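Local coordinates for protein profilin II (Acanthamoeba castellanii, PDB 1F2K) that binds monomeric actin, hindering its polymerisation at high concentration and promoting it at low concentration, and also binds the membrane lipid PIP2, at residues 48-60 and 68-80. Residues are numbered along the deposited sequence; the frame is centred on the assembly and turned at random.
Sequences AFKDATAIRSNGF and VTIRADDRSVYGK
Val77 sits at the hub of the apolar contacts, its two methyls dividing the work. Val77 CG2 lies over one face of the Phe49 ring, 3.9 Å from the ring centroid and 27° off the normal, which meets the criteria for a CH-pi contact. Val77 CG1, anti to the backbone N (chi1 170°), takes other apolar partners: Phe60 CE1 passes it at 3.6 Å, and Ile55 CD1 meets it tip to tip. That same Ile55 CD1 packs against Thr69 CG2 at 3.6 Å and touches Ala72 CB, which also meets Ala52 CB. The chain of Arg56, extended from CG to NE, carries the guanidinium to Ala72, whose CB lies 3.5 Å above its plane, offset toward the rim. Beyond Val77, the Phe60 ring reaches the backbone, with Phe60 CZ 3.6 Å from Gly79 CA.

Polar links are few. Thr69 OG1 donates to Ile55 O, although the position of that oxygen is uncertain. A water donates to both Ala48 O (2.7 Å) and Asp73 O (2.9 Å), bridging the end of helix 39-50 to the hairpin loop.

Within the loop, Asp73 OD1 accepts from Arg75 N through its anti lone pair, closing an Asx turn; the bond from Ser76 N, 41° out of the carboxylate plane, completes an Asx motif. Arg75 forms salt bridges with Glu114 and Asp118 of helix 106-121, and Ser76 OG hydrogen-bonds to Glu114.

Ile70 and Arg71 together face Tyr78 in a classic beta bulge, where the strand turns a corner. The whole is a bulged beta hairpin of the antiparallel profilin sheet, covered on one face by helices 39-50 and 53-58, while helix 106-121 packs on the other.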
# COMPACT_ATOMS: atom_id res chain seq x y z
N ALA A 48 4.34 -4.92 10.31
CA ALA A 48 3.04 -4.46 10.82
C ALA A 48 1.91 -5.42 10.65
O ALA A 48 1.04 -5.52 11.51
CB ALA A 48 2.66 -3.13 10.17
N PHE A 49 1.90 -6.11 9.51
CA PHE A 49 0.86 -7.09 9.22
C PHE A 49 0.93 -8.23 10.23
O PHE A 49 -0.09 -8.83 10.57
CB PHE A 49 1.02 -7.63 7.77
CG PHE A 49 0.67 -6.62 6.72
CD1 PHE A 49 -0.66 -6.31 6.46
CD2 PHE A 49 1.66 -5.85 6.11
CE1 PHE A 49 -1.01 -5.26 5.64
CE2 PHE A 49 1.30 -4.75 5.26
CZ PHE A 49 -0.02 -4.46 5.03
N LYS A 50 2.14 -8.52 10.68
CA LYS A 50 2.39 -9.58 11.66
C LYS A 50 2.15 -9.03 13.06
O LYS A 50 1.42 -9.64 13.85
CB LYS A 50 3.83 -10.09 11.55
CG LYS A 50 4.15 -10.94 10.31
CD LYS A 50 4.20 -12.46 10.57
CE LYS A 50 2.81 -13.09 10.82
NZ LYS A 50 2.43 -13.18 12.30
N ASP A 51 2.76 -7.87 13.36
CA ASP A 51 2.63 -7.20 14.66
C ASP A 51 2.42 -5.70 14.52
O ASP A 51 3.37 -4.93 14.32
CB ASP A 51 3.87 -7.45 15.49
CG ASP A 51 3.76 -6.88 16.91
OD1 ASP A 51 4.79 -6.90 17.61
OD2 ASP A 51 2.66 -6.43 17.32
N ALA A 52 1.18 -5.27 14.65
CA ALA A 52 0.76 -3.88 14.52
C ALA A 52 1.17 -2.96 15.66
O ALA A 52 1.07 -1.74 15.54
CB ALA A 52 -0.73 -3.85 14.37
N THR A 53 1.60 -3.56 16.77
CA THR A 53 2.03 -2.86 17.98
C THR A 53 2.89 -1.64 17.67
O THR A 53 2.55 -0.52 18.05
CB THR A 53 2.84 -3.81 18.88
OG1 THR A 53 1.99 -4.89 19.33
CG2 THR A 53 3.42 -3.03 20.05
N ALA A 54 4.00 -1.86 16.98
CA ALA A 54 4.89 -0.78 16.59
C ALA A 54 4.19 0.36 15.84
O ALA A 54 4.35 1.53 16.21
CB ALA A 54 5.99 -1.32 15.74
N ILE A 55 3.44 0.02 14.79
CA ILE A 55 2.77 1.07 13.99
C ILE A 55 1.59 1.75 14.70
O ILE A 55 1.25 2.93 14.43
CB ILE A 55 2.24 0.54 12.57
CG1 ILE A 55 1.16 -0.52 12.76
CG2 ILE A 55 3.39 0.02 11.71
CD1 ILE A 55 0.26 -0.63 11.59
N ARG A 56 0.94 1.02 15.57
CA ARG A 56 -0.15 1.61 16.29
C ARG A 56 0.37 2.75 17.18
O ARG A 56 -0.27 3.79 17.29
CB ARG A 56 -0.90 0.55 17.13
CG ARG A 56 -1.63 -0.48 16.24
CD ARG A 56 -2.38 -1.50 17.08
NE ARG A 56 -3.09 -2.54 16.30
CZ ARG A 56 -4.23 -2.38 15.61
NH1 ARG A 56 -4.89 -1.20 15.54
NH2 ARG A 56 -4.75 -3.45 15.00
N SER A 57 1.55 2.61 17.78
CA SER A 57 1.99 3.72 18.62
C SER A 57 2.62 4.91 17.86
O SER A 57 2.44 6.08 18.24
CB SER A 57 2.94 3.20 19.73
OG SER A 57 4.28 2.96 19.30
N ASN A 58 3.33 4.62 16.77
CA ASN A 58 3.96 5.72 16.02
C ASN A 58 3.52 5.85 14.57
O ASN A 58 4.05 6.71 13.85
CB ASN A 58 5.49 5.56 16.04
CG ASN A 58 6.03 5.25 17.43
OD1 ASN A 58 5.86 6.04 18.36
ND2 ASN A 58 6.70 4.10 17.59
N GLY A 59 2.54 5.03 14.14
CA GLY A 59 2.12 5.06 12.74
C GLY A 59 3.21 4.44 11.85
O GLY A 59 3.88 3.50 12.29
N PHE A 60 3.39 4.95 10.62
CA PHE A 60 4.42 4.41 9.69
C PHE A 60 4.79 5.36 8.56
O PHE A 60 3.97 6.18 8.16
CB PHE A 60 3.96 3.07 9.11
CG PHE A 60 2.63 3.13 8.37
CD1 PHE A 60 1.45 2.77 9.01
CD2 PHE A 60 2.57 3.54 7.03
CE1 PHE A 60 0.21 2.83 8.33
CE2 PHE A 60 1.34 3.60 6.34
CZ PHE A 60 0.17 3.25 6.99
N VAL A 68 -0.70 7.95 9.96
CA VAL A 68 -1.32 7.52 11.19
C VAL A 68 -2.22 6.33 10.88
O VAL A 68 -3.07 6.34 9.97
CB VAL A 68 -2.12 8.71 11.81
CG1 VAL A 68 -3.03 8.23 12.98
CG2 VAL A 68 -1.11 9.78 12.29
N THR A 69 -2.01 5.28 11.66
CA THR A 69 -2.74 4.04 11.50
C THR A 69 -4.24 4.12 11.79
O THR A 69 -4.65 4.33 12.93
CB THR A 69 -2.10 3.00 12.39
OG1 THR A 69 -0.68 3.12 12.27
CG2 THR A 69 -2.54 1.58 12.01
N ILE A 70 -5.06 3.94 10.75
CA ILE A 70 -6.51 3.95 10.92
C ILE A 70 -6.93 2.50 11.07
O ILE A 70 -7.73 2.17 11.94
CB ILE A 70 -7.30 4.39 9.70
CG1 ILE A 70 -6.77 5.67 9.13
CG2 ILE A 70 -8.73 4.59 10.08
CD1 ILE A 70 -7.51 5.97 7.82
N ARG A 71 -6.44 1.66 10.15
CA ARG A 71 -6.78 0.24 10.15
C ARG A 71 -5.54 -0.63 10.24
O ARG A 71 -4.52 -0.28 9.67
CB ARG A 71 -7.55 -0.15 8.87
CG ARG A 71 -7.94 -1.63 8.89
CD ARG A 71 -8.25 -2.26 7.55
NE ARG A 71 -9.53 -1.88 6.97
CZ ARG A 71 -10.40 -2.71 6.40
NH1 ARG A 71 -10.15 -4.01 6.32
NH2 ARG A 71 -11.54 -2.26 5.89
N ALA A 72 -5.61 -1.76 10.96
CA ALA A 72 -4.46 -2.65 11.00
C ALA A 72 -4.82 -4.09 11.36
O ALA A 72 -5.00 -4.41 12.53
CB ALA A 72 -3.40 -2.11 11.94
N ASP A 73 -4.95 -4.97 10.36
CA ASP A 73 -5.23 -6.37 10.65
C ASP A 73 -4.25 -7.29 9.93
O ASP A 73 -3.19 -6.84 9.50
CB ASP A 73 -6.67 -6.73 10.28
CG ASP A 73 -7.02 -6.32 8.90
OD1 ASP A 73 -6.47 -6.89 7.90
OD2 ASP A 73 -7.86 -5.40 8.83
N ASP A 74 -4.55 -8.56 9.80
CA ASP A 74 -3.56 -9.41 9.17
C ASP A 74 -3.59 -9.40 7.67
O ASP A 74 -2.85 -10.15 7.03
CB ASP A 74 -3.60 -10.86 9.72
CG ASP A 74 -4.97 -11.48 9.69
OD1 ASP A 74 -5.92 -10.83 10.19
OD2 ASP A 74 -5.08 -12.62 9.17
N ARG A 75 -4.42 -8.53 7.11
CA ARG A 75 -4.51 -8.40 5.66
C ARG A 75 -4.33 -6.95 5.22
O ARG A 75 -3.67 -6.69 4.21
CB ARG A 75 -5.84 -8.93 5.13
CG ARG A 75 -6.13 -8.49 3.73
CD ARG A 75 -7.28 -9.26 3.08
NE ARG A 75 -7.80 -8.50 1.95
CZ ARG A 75 -8.19 -9.04 0.82
NH1 ARG A 75 -8.12 -10.36 0.62
NH2 ARG A 75 -8.68 -8.26 -0.12
N SER A 76 -4.89 -6.02 5.99
CA SER A 76 -4.83 -4.61 5.61
C SER A 76 -4.24 -3.61 6.60
O SER A 76 -4.36 -3.75 7.82
CB SER A 76 -6.24 -4.16 5.23
OG SER A 76 -6.90 -5.12 4.39
N VAL A 77 -3.56 -2.61 6.07
CA VAL A 77 -3.02 -1.57 6.92
C VAL A 77 -3.24 -0.28 6.13
O VAL A 77 -2.78 -0.14 4.99
CB VAL A 77 -1.56 -1.77 7.25
CG1 VAL A 77 -1.04 -0.55 7.92
CG2 VAL A 77 -1.35 -2.96 8.20
N TYR A 78 -3.99 0.62 6.73
CA TYR A 78 -4.35 1.89 6.13
C TYR A 78 -3.86 3.00 7.02
O TYR A 78 -4.01 2.94 8.24
CB TYR A 78 -5.86 2.06 6.05
CG TYR A 78 -6.66 1.16 5.15
CD1 TYR A 78 -6.09 0.10 4.43
CD2 TYR A 78 -8.01 1.34 5.06
CE1 TYR A 78 -6.91 -0.77 3.63
CE2 TYR A 78 -8.82 0.49 4.29
CZ TYR A 78 -8.28 -0.56 3.58
OH TYR A 78 -9.15 -1.38 2.86
N GLY A 79 -3.32 4.03 6.38
CA GLY A 79 -2.84 5.21 7.07
C GLY A 79 -3.59 6.43 6.54
O GLY A 79 -4.20 6.36 5.46
N LYS A 80 -3.61 7.52 7.29
CA LYS A 80 -4.26 8.74 6.81
C LYS A 80 -3.45 9.95 7.26
O LYS A 80 -2.70 9.86 8.25
CB LYS A 80 -5.73 8.86 7.27
CG LYS A 80 -5.97 9.45 8.63
CD LYS A 80 -7.33 10.18 8.74
CE LYS A 80 -8.53 9.26 8.48
NZ LYS A 80 -9.89 9.84 8.85
O HOH W 1 -1.62 -5.09 11.23